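Short chain dehydrogenase (A0QTM2 homolog) (PDB 3SC4) probably catalyses NAD(P)-dependent oxidation or reduction of an as yet unidentified substrate, as other short-chain dehydrogenases with a Rossmann fold do. Local coordinates at residues Val112-Lys115 with Arg116-Met120; Ser134-Pro137 with His138-Arg142; Gly172-Leu175 with Cys176-Ile180; Val200-Ala203 with Ala204-Asn207; Ser276-Pro279 with Pro280-Gly284. All blocks are in the same frame, centred on the assembly; numbering follows the deposited sequence.

Contact 1 of 5, residues Val112-Lys115 with Arg116-Met120; sequences VPLK and RFDLM. With SO4 (sulfate ion), chain M.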
loop_
_atom_site.group_PDB
_atom_site.type_symbol
_atom_site.label_atom_id
_atom_site.label_comp_id
_atom_site.label_asym_id
_atom_site.label_seq_id
_atom_site.Cartn_x
_atom_site.Cartn_y
_atom_site.Cartn_z
ATOM N N VAL B 112 -11.151 6.779 -11.079
ATOM C CA VAL B 112 -11.030 5.326 -10.936
ATOM C C VAL B 112 -12.041 4.825 -9.895
ATOM O O VAL B 112 -11.859 5.017 -8.693
ATOM C CB VAL B 112 -9.605 4.918 -10.547
ATOM C CG1 VAL B 112 -9.541 3.425 -10.206
ATOM C CG2 VAL B 112 -8.603 5.250 -11.689
ATOM N N PRO B 113 -13.137 4.195 -10.351
ATOM C CA PRO B 113 -14.114 3.745 -9.338
ATOM C C PRO B 113 -13.581 2.635 -8.453
ATOM O O PRO B 113 -12.589 1.967 -8.782
ATOM C CB PRO B 113 -15.308 3.212 -10.161
ATOM C CG PRO B 113 -15.022 3.569 -11.608
ATOM C CD PRO B 113 -13.560 3.911 -11.741
ATOM N N LEU B 114 -14.267 2.433 -7.354
ATOM C CA LEU B 114 -13.868 1.465 -6.360
ATOM C C LEU B 114 -13.653 0.065 -6.968
ATOM O O LEU B 114 -12.723 -0.637 -6.611
ATOM C CB LEU B 114 -14.929 1.454 -5.249
ATOM C CG LEU B 114 -14.513 1.004 -3.861
ATOM C CD1 LEU B 114 -13.206 1.689 -3.331
ATOM C CD2 LEU B 114 -15.725 1.228 -2.950
ATOM N N LYS B 115 -14.493 -0.322 -7.921
ATOM C CA LYS B 115 -14.407 -1.650 -8.547
ATOM C C LYS B 115 -13.084 -1.814 -9.305
ATOM O O LYS B 115 -12.467 -2.870 -9.299
ATOM C CB LYS B 115 -15.611 -1.851 -9.474
ATOM C CG LYS B 115 -15.672 -3.211 -10.249
ATOM C CD LYS B 115 -16.910 -3.274 -11.234
ATOM C CE LYS B 115 -17.999 -4.313 -10.830
ATOM N NZ LYS B 115 -17.825 -5.683 -11.493
ATOM N N ARG B 116 -12.641 -0.751 -9.952
ATOM C CA ARG B 116 -11.362 -0.787 -10.639
ATOM C C ARG B 116 -10.213 -0.791 -9.636
ATOM O O ARG B 116 -9.242 -1.511 -9.809
ATOM C CB ARG B 116 -11.241 0.406 -11.561
ATOM C CG ARG B 116 -9.907 0.527 -12.255
ATOM C CD ARG B 116 -9.598 -0.649 -13.174
ATOM N NE ARG B 116 -10.612 -0.841 -14.216
ATOM C CZ ARG B 116 -10.441 -1.630 -15.268
ATOM N NH1 ARG B 116 -11.404 -1.728 -16.163
ATOM N NH2 ARG B 116 -9.311 -2.318 -15.433
ATOM N N PHE B 117 -10.340 0.028 -8.598
ATOM C CA PHE B 117 -9.365 0.050 -7.515
ATOM C C PHE B 117 -9.160 -1.346 -6.951
ATOM O O PHE B 117 -8.031 -1.768 -6.783
ATOM C CB PHE B 117 -9.823 0.999 -6.396
ATOM C CG PHE B 117 -8.929 0.996 -5.205
ATOM C CD1 PHE B 117 -7.929 1.937 -5.083
ATOM C CD2 PHE B 117 -9.086 0.037 -4.206
ATOM C CE1 PHE B 117 -7.091 1.939 -3.991
ATOM C CE2 PHE B 117 -8.257 0.028 -3.110
ATOM C CZ PHE B 117 -7.249 0.978 -3.000
ATOM N N ASP B 118 -10.263 -2.043 -6.657
ATOM C CA ASP B 118 -10.206 -3.386 -6.069
ATOM C C ASP B 118 -9.524 -4.379 -6.980
ATOM O O ASP B 118 -8.842 -5.294 -6.540
ATOM C CB ASP B 118 -11.592 -3.916 -5.742
ATOM C CG ASP B 118 -12.236 -3.179 -4.626
ATOM O OD1 ASP B 118 -11.530 -2.468 -3.891
ATOM O OD2 ASP B 118 -13.462 -3.295 -4.488
ATOM N N LEU B 119 -9.665 -4.204 -8.263
ATOM C CA LEU B 119 -9.011 -5.121 -9.137
ATOM C C LEU B 119 -7.494 -4.902 -9.045
ATOM O O LEU B 119 -6.707 -5.870 -8.986
ATOM C CB LEU B 119 -9.615 -4.969 -10.519
ATOM C CG LEU B 119 -9.002 -5.767 -11.630
ATOM C CD1 LEU B 119 -10.023 -5.922 -12.768
ATOM C CD2 LEU B 119 -7.779 -4.992 -12.033
ATOM N N MET B 120 -7.075 -3.644 -8.949
ATOM C CA MET B 120 -5.644 -3.341 -8.820
ATOM C C MET B 120 -5.050 -3.773 -7.454
ATOM O O MET B 120 -3.990 -4.382 -7.388
ATOM C CB MET B 120 -5.398 -1.831 -9.037
ATOM C CG MET B 120 -5.675 -1.349 -10.452
ATOM S SD MET B 120 -5.018 0.283 -10.870
ATOM C CE MET B 120 -6.497 1.160 -10.541
HETATM S S SO4 M . -13.098 1.599 -15.277
HETATM O O1 SO4 M . -12.224 1.153 -14.219
HETATM O O2 SO4 M . -13.692 2.897 -14.905
HETATM O O3 SO4 M . -14.131 0.579 -15.447
HETATM O O4 SO4 M . -12.273 1.710 -16.504
#

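Contact 2 of 5, residues Ser134-Pro137 with His138-Arg142; sequences SCIP and HMKGR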
loop_
_atom_site.group_PDB
_atom_site.type_symbol
_atom_site.label_atom_id
_atom_site.label_comp_id
_atom_site.label_asym_id
_atom_site.label_seq_id
_atom_site.Cartn_x
_atom_site.Cartn_y
_atom_site.Cartn_z
ATOM N N SER B 134 1.734 -18.107 0.591
ATOM C CA SER B 134 1.438 -19.501 0.352
ATOM C C SER B 134 2.698 -20.250 -0.101
ATOM O O SER B 134 2.871 -21.423 0.233
ATOM C CB SER B 134 0.294 -19.629 -0.644
ATOM O OG SER B 134 0.091 -20.971 -0.979
ATOM N N CYS B 135 3.583 -19.565 -0.829
ATOM C CA CYS B 135 4.844 -20.162 -1.265
ATOM C C CYS B 135 5.863 -20.362 -0.131
ATOM O O CYS B 135 6.604 -21.352 -0.127
ATOM C CB CYS B 135 5.481 -19.311 -2.369
ATOM S SG CYS B 135 4.754 -19.526 -4.042
ATOM N N ILE B 136 5.888 -19.441 0.834
ATOM C CA ILE B 136 6.973 -19.376 1.803
ATOM C C ILE B 136 7.319 -20.707 2.512
ATOM O O ILE B 136 8.493 -21.069 2.550
ATOM C CB ILE B 136 6.766 -18.242 2.822
ATOM C CG1 ILE B 136 7.187 -16.914 2.174
ATOM C CG2 ILE B 136 7.574 -18.518 4.129
ATOM C CD1 ILE B 136 6.620 -15.672 2.807
ATOM N N PRO B 137 6.323 -21.450 3.019
ATOM C CA PRO B 137 6.649 -22.714 3.697
ATOM C C PRO B 137 7.371 -23.748 2.813
ATOM O O PRO B 137 8.181 -24.553 3.302
ATOM C CB PRO B 137 5.277 -23.262 4.147
ATOM C CG PRO B 137 4.278 -22.146 3.936
ATOM C CD PRO B 137 4.871 -21.257 2.866
ATOM N N HIS B 138 7.087 -23.713 1.518
ATOM C CA HIS B 138 7.650 -24.687 0.606
ATOM C C HIS B 138 9.013 -24.233 0.075
ATOM O O HIS B 138 9.630 -24.951 -0.706
ATOM C CB HIS B 138 6.671 -24.958 -0.521
ATOM C CG HIS B 138 5.320 -25.374 -0.034
ATOM N ND1 HIS B 138 5.073 -26.629 0.486
ATOM C CD2 HIS B 138 4.150 -24.695 0.041
ATOM C CE1 HIS B 138 3.804 -26.705 0.849
ATOM N NE2 HIS B 138 3.220 -25.548 0.584
ATOM N N MET B 139 9.493 -23.075 0.540
ATOM C CA MET B 139 10.774 -22.539 0.114
ATOM C C MET B 139 11.844 -22.625 1.191
ATOM O O MET B 139 13.022 -22.575 0.890
ATOM C CB MET B 139 10.617 -21.066 -0.311
ATOM C CG MET B 139 9.551 -20.797 -1.369
ATOM S SD MET B 139 9.388 -19.035 -1.715
ATOM C CE MET B 139 10.762 -18.725 -2.836
ATOM N N LYS B 140 11.437 -22.737 2.443
ATOM C CA LYS B 140 12.364 -22.770 3.573
ATOM C C LYS B 140 13.508 -23.794 3.472
ATOM O O LYS B 140 14.661 -23.510 3.840
ATOM C CB LYS B 140 11.579 -22.990 4.876
ATOM C CG LYS B 140 10.913 -21.715 5.362
ATOM C CD LYS B 140 10.287 -21.866 6.729
ATOM C CE LYS B 140 9.632 -20.564 7.186
ATOM N NZ LYS B 140 8.666 -20.796 8.303
ATOM N N GLY B 141 13.226 -24.988 2.985
ATOM C CA GLY B 141 14.319 -25.979 2.949
ATOM C C GLY B 141 15.430 -25.738 1.915
ATOM O O GLY B 141 16.481 -26.372 1.971
ATOM N N ARG B 142 15.203 -24.833 0.964
ATOM C CA ARG B 142 15.854 -24.960 -0.345
ATOM C C ARG B 142 17.241 -24.345 -0.364
ATOM O O ARG B 142 17.629 -23.671 0.595
ATOM C CB ARG B 142 14.976 -24.342 -1.432
ATOM C CG ARG B 142 13.473 -24.716 -1.334
ATOM C CD ARG B 142 13.204 -26.131 -1.739
ATOM N NE ARG B 142 13.471 -26.296 -3.164
ATOM C CZ ARG B 142 13.519 -27.478 -3.770
ATOM N NH1 ARG B 142 13.781 -27.543 -5.064
ATOM N NH2 ARG B 142 13.309 -28.603 -3.076
#

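Contact 3 of 5, residues Gly172-Leu175 with Cys176-Ile180; sequences GMTL and CALGI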
loop_
_atom_site.group_PDB
_atom_site.type_symbol
_atom_site.label_atom_id
_atom_site.label_comp_id
_atom_site.label_asym_id
_atom_site.label_seq_id
_atom_site.Cartn_x
_atom_site.Cartn_y
_atom_site.Cartn_z
ATOM N N GLY B 172 2.458 -0.738 -2.869
ATOM C CA GLY B 172 1.990 -1.787 -1.965
ATOM C C GLY B 172 2.673 -3.119 -2.206
ATOM O O GLY B 172 3.067 -3.787 -1.257
ATOM N N MET B 173 2.846 -3.484 -3.489
ATOM C CA MET B 173 3.612 -4.691 -3.891
ATOM C C MET B 173 5.033 -4.595 -3.398
ATOM O O MET B 173 5.559 -5.535 -2.831
ATOM C CB MET B 173 3.685 -4.859 -5.416
ATOM C CG MET B 173 2.591 -5.568 -6.044
ATOM S SD MET B 173 2.809 -5.716 -7.832
ATOM C CE MET B 173 3.685 -7.255 -8.087
ATOM N N THR B 174 5.677 -3.473 -3.658
ATOM C CA THR B 174 7.058 -3.281 -3.210
ATOM C C THR B 174 7.146 -3.364 -1.684
ATOM O O THR B 174 7.969 -4.087 -1.129
ATOM C CB THR B 174 7.604 -1.954 -3.771
ATOM O OG1 THR B 174 7.753 -2.072 -5.215
ATOM C CG2 THR B 174 8.947 -1.558 -3.102
ATOM N N LEU B 175 6.256 -2.693 -0.978
ATOM C CA LEU B 175 6.281 -2.764 0.496
ATOM C C LEU B 175 6.108 -4.196 1.019
ATOM O O LEU B 175 6.742 -4.603 2.006
ATOM C CB LEU B 175 5.224 -1.841 1.091
ATOM C CG LEU B 175 5.537 -0.349 0.983
ATOM C CD1 LEU B 175 4.346 0.464 1.457
ATOM C CD2 LEU B 175 6.795 -0.025 1.807
ATOM N N CYS B 176 5.260 -4.969 0.352
ATOM C CA CYS B 176 5.120 -6.359 0.715
ATOM C C CYS B 176 6.474 -7.068 0.580
ATOM O O CYS B 176 6.920 -7.773 1.499
ATOM C CB CYS B 176 4.082 -7.018 -0.152
ATOM S SG CYS B 176 3.696 -8.679 0.354
ATOM N N ALA B 177 7.143 -6.840 -0.537
ATOM C CA ALA B 177 8.368 -7.514 -0.847
ATOM C C ALA B 177 9.461 -7.142 0.139
ATOM O O ALA B 177 10.260 -8.009 0.537
ATOM C CB ALA B 177 8.808 -7.176 -2.252
ATOM N N LEU B 178 9.527 -5.856 0.492
ATOM C CA LEU B 178 10.525 -5.384 1.445
ATOM C C LEU B 178 10.230 -5.837 2.869
ATOM O O LEU B 178 11.131 -6.095 3.649
ATOM C CB LEU B 178 10.631 -3.858 1.409
ATOM C CG LEU B 178 11.050 -3.266 0.062
ATOM C CD1 LEU B 178 11.141 -1.737 0.137
ATOM C CD2 LEU B 178 12.403 -3.846 -0.386
ATOM N N GLY B 179 8.969 -5.917 3.223
ATOM C CA GLY B 179 8.610 -6.420 4.535
ATOM C C GLY B 179 8.989 -7.883 4.669
ATOM O O GLY B 179 9.636 -8.276 5.639
ATOM N N ILE B 180 8.577 -8.682 3.684
ATOM C CA ILE B 180 8.949 -10.078 3.615
ATOM C C ILE B 180 10.464 -10.255 3.714
ATOM O O ILE B 180 10.919 -11.177 4.336
ATOM C CB ILE B 180 8.520 -10.712 2.286
ATOM C CG1 ILE B 180 7.020 -10.891 2.212
ATOM C CG2 ILE B 180 9.157 -12.080 2.130
ATOM C CD1 ILE B 180 6.608 -11.365 0.820
#

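Contact 4 of 5, residues Val200-Ala203 with Ala204-Asn207; sequences VATA and AVQN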
loop_
_atom_site.group_PDB
_atom_site.type_symbol
_atom_site.label_atom_id
_atom_site.label_comp_id
_atom_site.label_asym_id
_atom_site.label_seq_id
_atom_site.Cartn_x
_atom_site.Cartn_y
_atom_site.Cartn_z
ATOM N N VAL B 200 8.531 -1.279 -21.663
ATOM C CA VAL B 200 8.839 -2.522 -22.362
ATOM C C VAL B 200 7.748 -2.858 -23.357
ATOM O O VAL B 200 6.594 -3.015 -22.977
ATOM C CB VAL B 200 8.953 -3.712 -21.381
ATOM C CG1 VAL B 200 9.183 -4.984 -22.168
ATOM C CG2 VAL B 200 10.088 -3.474 -20.381
ATOM N N ALA B 201 8.121 -2.968 -24.627
ATOM C CA ALA B 201 7.169 -3.266 -25.704
ATOM C C ALA B 201 6.997 -4.780 -25.808
ATOM O O ALA B 201 7.959 -5.513 -25.917
ATOM C CB ALA B 201 7.663 -2.699 -27.015
ATOM N N THR B 202 5.767 -5.246 -25.738
ATOM C CA THR B 202 5.484 -6.665 -25.809
ATOM C C THR B 202 4.605 -6.868 -27.022
ATOM O O THR B 202 4.127 -5.903 -27.610
ATOM C CB THR B 202 4.772 -7.119 -24.550
ATOM O OG1 THR B 202 3.483 -6.507 -24.499
ATOM C CG2 THR B 202 5.551 -6.682 -23.336
ATOM N N ALA B 203 4.405 -8.115 -27.415
ATOM C CA ALA B 203 3.524 -8.424 -28.546
ATOM C C ALA B 203 2.108 -7.826 -28.322
ATOM O O ALA B 203 1.477 -7.335 -29.249
ATOM C CB ALA B 203 3.452 -9.920 -28.766
ATOM N N ALA B 204 1.613 -7.864 -27.097
ATOM C CA ALA B 204 0.319 -7.263 -26.816
ATOM C C ALA B 204 0.228 -5.814 -27.314
ATOM O O ALA B 204 -0.842 -5.392 -27.755
ATOM C CB ALA B 204 0.033 -7.303 -25.353
ATOM N N VAL B 205 1.320 -5.049 -27.222
ATOM C CA VAL B 205 1.297 -3.650 -27.664
ATOM C C VAL B 205 1.077 -3.591 -29.167
ATOM O O VAL B 205 0.278 -2.803 -29.647
ATOM C CB VAL B 205 2.617 -2.828 -27.259
ATOM C CG1 VAL B 205 2.644 -1.497 -27.926
ATOM C CG2 VAL B 205 2.703 -2.610 -25.766
ATOM N N GLN B 206 1.787 -4.416 -29.913
ATOM C CA GLN B 206 1.619 -4.449 -31.361
ATOM C C GLN B 206 0.169 -4.774 -31.739
ATOM O O GLN B 206 -0.451 -4.117 -32.563
ATOM C CB GLN B 206 2.543 -5.501 -31.993
ATOM C CG GLN B 206 4.060 -5.353 -31.738
ATOM C CD GLN B 206 4.642 -4.051 -32.285
ATOM O OE1 GLN B 206 5.057 -3.171 -31.518
ATOM N NE2 GLN B 206 4.666 -3.919 -33.615
ATOM N N ASN B 207 -0.355 -5.811 -31.119
ATOM C CA ASN B 207 -1.708 -6.241 -31.374
ATOM C C ASN B 207 -2.709 -5.097 -31.197
ATOM O O ASN B 207 -3.545 -4.865 -32.071
ATOM C CB ASN B 207 -2.059 -7.409 -30.439
ATOM C CG ASN B 207 -1.507 -8.758 -30.921
ATOM O OD1 ASN B 207 -0.741 -8.825 -31.879
ATOM N ND2 ASN B 207 -1.905 -9.839 -30.241
#

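Contact 5 of 5, residues Ser276-Pro279 with Pro280-Gly284; sequences SPNP and PGYTG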
loop_
_atom_site.group_PDB
_atom_site.type_symbol
_atom_site.label_atom_id
_atom_site.label_comp_id
_atom_site.label_asym_id
_atom_site.label_seq_id
_atom_site.Cartn_x
_atom_site.Cartn_y
_atom_site.Cartn_z
ATOM N N SER B 276 15.799 8.269 -15.566
ATOM C CA SER B 276 16.620 8.139 -16.775
ATOM C C SER B 276 16.489 6.784 -17.413
ATOM O O SER B 276 16.399 5.792 -16.730
ATOM C CB SER B 276 18.115 8.339 -16.444
ATOM O OG SER B 276 18.333 9.566 -15.770
ATOM N N PRO B 277 16.544 6.727 -18.738
ATOM C CA PRO B 277 16.442 5.431 -19.406
ATOM C C PRO B 277 17.645 4.514 -19.192
ATOM O O PRO B 277 17.508 3.311 -19.347
ATOM C CB PRO B 277 16.292 5.812 -20.875
ATOM C CG PRO B 277 16.943 7.145 -20.965
ATOM C CD PRO B 277 16.722 7.838 -19.692
ATOM N N ASN B 278 18.795 5.068 -18.816
ATOM C CA ASN B 278 19.998 4.269 -18.556
ATOM C C ASN B 278 20.561 4.521 -17.173
ATOM O O ASN B 278 20.273 5.547 -16.559
ATOM C CB ASN B 278 21.065 4.547 -19.597
ATOM C CG ASN B 278 20.660 4.082 -20.975
ATOM O OD1 ASN B 278 20.036 3.045 -21.133
ATOM N ND2 ASN B 278 21.028 4.842 -21.981
ATOM N N PRO B 279 21.352 3.573 -16.661
ATOM C CA PRO B 279 21.981 3.835 -15.369
ATOM C C PRO B 279 22.868 5.088 -15.397
ATOM O O PRO B 279 23.309 5.518 -16.483
ATOM C CB PRO B 279 22.810 2.567 -15.104
ATOM C CG PRO B 279 22.101 1.499 -15.935
ATOM C CD PRO B 279 21.626 2.211 -17.153
ATOM N N PRO B 280 23.101 5.684 -14.218
ATOM C CA PRO B 280 24.030 6.817 -14.144
ATOM C C PRO B 280 25.367 6.475 -14.765
ATOM O O PRO B 280 25.909 5.400 -14.500
ATOM C CB PRO B 280 24.192 7.078 -12.638
ATOM C CG PRO B 280 23.079 6.296 -11.930
ATOM C CD PRO B 280 22.325 5.499 -12.974
ATOM N N GLY B 281 25.852 7.369 -15.627
ATOM C CA GLY B 281 27.201 7.282 -16.165
ATOM C C GLY B 281 27.407 6.227 -17.239
ATOM O O GLY B 281 28.541 5.962 -17.633
ATOM N N TYR B 282 26.312 5.645 -17.723
ATOM C CA TYR B 282 26.367 4.655 -18.780
ATOM C C TYR B 282 26.807 5.282 -20.094
ATOM O O TYR B 282 26.192 6.258 -20.528
ATOM C CB TYR B 282 24.987 4.052 -18.996
ATOM C CG TYR B 282 24.921 3.155 -20.201
ATOM C CD1 TYR B 282 25.593 1.946 -20.213
ATOM C CD2 TYR B 282 24.183 3.520 -21.325
ATOM C CE1 TYR B 282 25.554 1.125 -21.314
ATOM C CE2 TYR B 282 24.117 2.699 -22.441
ATOM C CZ TYR B 282 24.803 1.493 -22.434
ATOM O OH TYR B 282 24.753 0.663 -23.525
ATOM N N THR B 283 27.836 4.688 -20.719
ATOM C CA THR B 283 28.444 5.193 -21.965
ATOM C C THR B 283 28.305 4.246 -23.136
ATOM O O THR B 283 28.713 4.569 -24.260
ATOM C CB THR B 283 29.961 5.369 -21.832
ATOM O OG1 THR B 283 30.264 6.200 -20.711
ATOM C CG2 THR B 283 30.526 5.999 -23.106
ATOM N N GLY B 284 27.774 3.060 -22.885
ATOM C CA GLY B 284 27.651 2.077 -23.941
ATOM C C GLY B 284 26.751 2.577 -25.050
ATOM O O GLY B 284 26.258 3.709 -24.999
#

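Contact 1 of 5, residues Val112-Lys115 with Arg116-Met120
Arg116 opens the second segment by touching both the preceding loop and a bound sulfate. Its CG packs on Val112 CG1 at 3.6 Å, the two side chains crossing at about a right angle. From there the arginine chain bends twice, at chi2 (62°) and chi3 (58°), which swings the guanidinium round so that NE donates to sulfate O1 at 2.6 Å; O1 lies at the edge of the group, near its plane. The sulfate probably comes from the crystallisation liquor, and the ring of Pro113 borders it through CD. Phe117 follows, its backbone N bonded to Pro113 O at 3.0 Å. Pro113 is the N-cap residue, and this is the first full turn of helix 114-135; Arg116 N reaches the same oxygen only weakly. Asp118 N bonds to Leu114 O at 2.8 Å, while the carboxylate of Asp118 forms a salt bridge through OD1 with Arg126 of the second subunit. Leu119 N continues the pattern with a longer bond of 3.3 Å to Lys115 O. Met120 folds its terminal CE back to within 3.8 Å of Val112 CG1, so one valine methyl meets the side chains of two residues of the helix. Phe117 and Met120 pack against Met168 and Ala169 of helix 164-183, Pro165 of that helix lies on Val112 and Met120, and Tyr129 of the second subunit stacks on the Phe117 ring. This first turn thus sits between helix 164-183 and the partner subunit, consistent with the paired interface helices of short-chain dehydrogenases.

Contact 2 of 5, residues Ser134-Pro137 with His138-Arg142
The imidazole of His138 has Pro137 CB over one face, and at its edge, near the ring plane, CD2 lies 3.5 Å from Ser134 O. Val84 and Val88 of helix 77-91 also touch this side chain. With CG anti to the carbonyl carbon (chi1 -55°), the ring is directed back along the end of helix 114-135. Met139 runs a different way: its CG comes within 3.2 Å of Cys135 O, and its SD packs on Cys135 CB at 4.0 Å. The backbone here leaves the helix. His138 N bonds to Cys135 O at 2.9 Å and Met139 N to Ile136 O at 3.0 Å, and a type I beta turn from Met139 to Arg142 then leads toward strand 146-149. This is a helix-to-strand connection of the Rossmann-like fold. Cys135 and Met139 both face Ile94 and Cys97, so the sulfur contact lies against strand 96-99 and the loop before it. On another side the extended chain of Lys140 passes Ile136, with CE 4.2 Å from CG2, and its NZ forms a salt bridge with Glu110 of the second subunit.

Contact 3 of 5, residues Gly172-Leu175 with Cys176-Ile180
Thr174 and Leu178 have nearly equal chi1, -68° and -61°; this sets leucine CG anti to the carbonyl carbon and threonine CG2 anti to the backbone nitrogen, and Thr174 CG2 meets Leu178 CD1 at 3.9 Å. The two side chains lie side by side and point the same way, one turn apart on helix 164-183. Leu178 CG also covers Thr174 O at 3.4 Å, and the same oxygen accepts Leu178 N at 2.9 Å. The torsion that presents the methyl puts Thr174 OG1 beside the backbone nitrogen, where it is hydrogen-bonded to Ser151 OG and Pro152 O in the loop after strand 146-149. Regular i to i+4 bonds continue the backbone: Cys176 N to Gly172 O at 3.0 Å, Ala177 N to Met173 O at 3.1 Å, and Gly179 N to Leu175 O at 2.9 Å. Ala177 and Ile180 rest on strands 146-149 and 190-195, Met173 on Thr149 of the first, and Met173 and Cys176 meet Thr128 of helix 114-135. Leu175 and Leu178 instead pack on Tyr171 and Leu161 of the second subunit, which places helix 164-183 between the parallel sheet and the partner chain, consistent with the interface helices of short-chain dehydrogenases.

Contact 4 of 5, residues Val200-Ala203 with Ala204-Asn207
Ala203 O accepts Asn207 N at 3.0 Å in a bond that is nearly straight, with an N-H...O angle of 174°. It is a regular i to i+4 helical bond at the start of helix 203-209. Side chains gather round the same oxygen: Gln206 CB lies 3.5 Å from it, and the CG of Asn207 is 3.7 Å away. Thr202, the N-cap residue, makes the turn before. Its carbonyl oxygen receives Val205 N at 3.0 Å with an N-H...O angle of 136°, more bent than the bond that follows. The Thr202 hydroxyl sits between its own backbone nitrogen and carbonyl carbon (chi1 66°), and from there OG1 faces the opening turn, 3.6 Å from the methyl of Ala204. Val205 approaches Thr202 from its backbone side, with CB 3.4 Å from Thr202 O. The amides at the other end of the segment look outward to other parts of the chain. Gln206 bends at chi2, and its NE2 donates to Glu213 O; Asn207 ND2 donates to Lys48 O. Each amide therefore ties the short helix to a separate loop. Ala201, just before the cap, is joined by backbone hydrogen bonding to Arg219 and packs on Met215 and Cys262, while Gln206 also touches Met215. This is a helix start with threonine at the N-cap, in the segment that follows strand 190-195 of the Rossmann-like sheet; it is held at the surface among the loops around residues 48-50, 213-219 and 262, and no other chain of the assembly touches residues 200-207.

Contact 5 of 5, residues Ser276-Pro279 with Pro280-Gly284
Pro279 to Tyr282 forms a type II beta turn, closed by Tyr282 N donating to Pro279 O at 3.3 Å. Pro280 and Gly281 occupy the two corners: the proline ring restrains phi at the first, and the glycine takes the positive phi of 76° that the third position of this turn needs. Neighbouring rings pack at the entrance, Pro279 CB lying 3.7 Å from Pro280 CD. The turn reverses the chain and brings Tyr282, its last residue, beside Asn278, the residue just before the turn. The tyrosine CG is anti to the backbone nitrogen (chi1 172°), which lays its ring beside the asparagine side chain; Asn278 ND2 approaches CD2 of Tyr282 at 3.5 Å, and Asn278 CB is 3.7 Å from the same carbon. Amide and ring planes are turned 61° from each other, so the two groups meet obliquely, without stacking. At the foot of the ring, Tyr282 CB touches Pro279 CD at 4.3 Å. One face of the ring carries Gly284 N, 3.3 Å above the plane and over its centre. Pro279 and Tyr282 both lean on Leu250 of helix 245-252. The polar ends find partners away from each other: Asn278 OD1 accepts from Arg219 NH2, while Tyr282 OH is hydrogen-bonded to Leu257 N and, within the tail itself, to Pro285 O. The contact thus combines one turn-closing bond with van der Waals packing of the amide against the CD2 side of the ring, and the bonds to Arg219 and Leu257 tie this C-terminal turn to the body of the protein.

How the contacts relate
The contacts follow one another along the chain in numerical order. Contacts 1 and 2 lie at the two ends of helix 114-135, their centres 31 Å apart, and contact 3 lies on helix 164-183, which packs beside it; nearest atoms of contacts 2 and 3 are about 4 Å apart. These three all touch the second subunit, so the two helices serve both the parallel Rossmann-like sheet and the dimer. Contacts 4 and 5 touch no other chain of the assembly. Contact 4 starts the short helix after strand 190-195, and contact 5 belongs to the C-terminal tail; their centres are 24 Å apart, and Arg219 bonds to both regions.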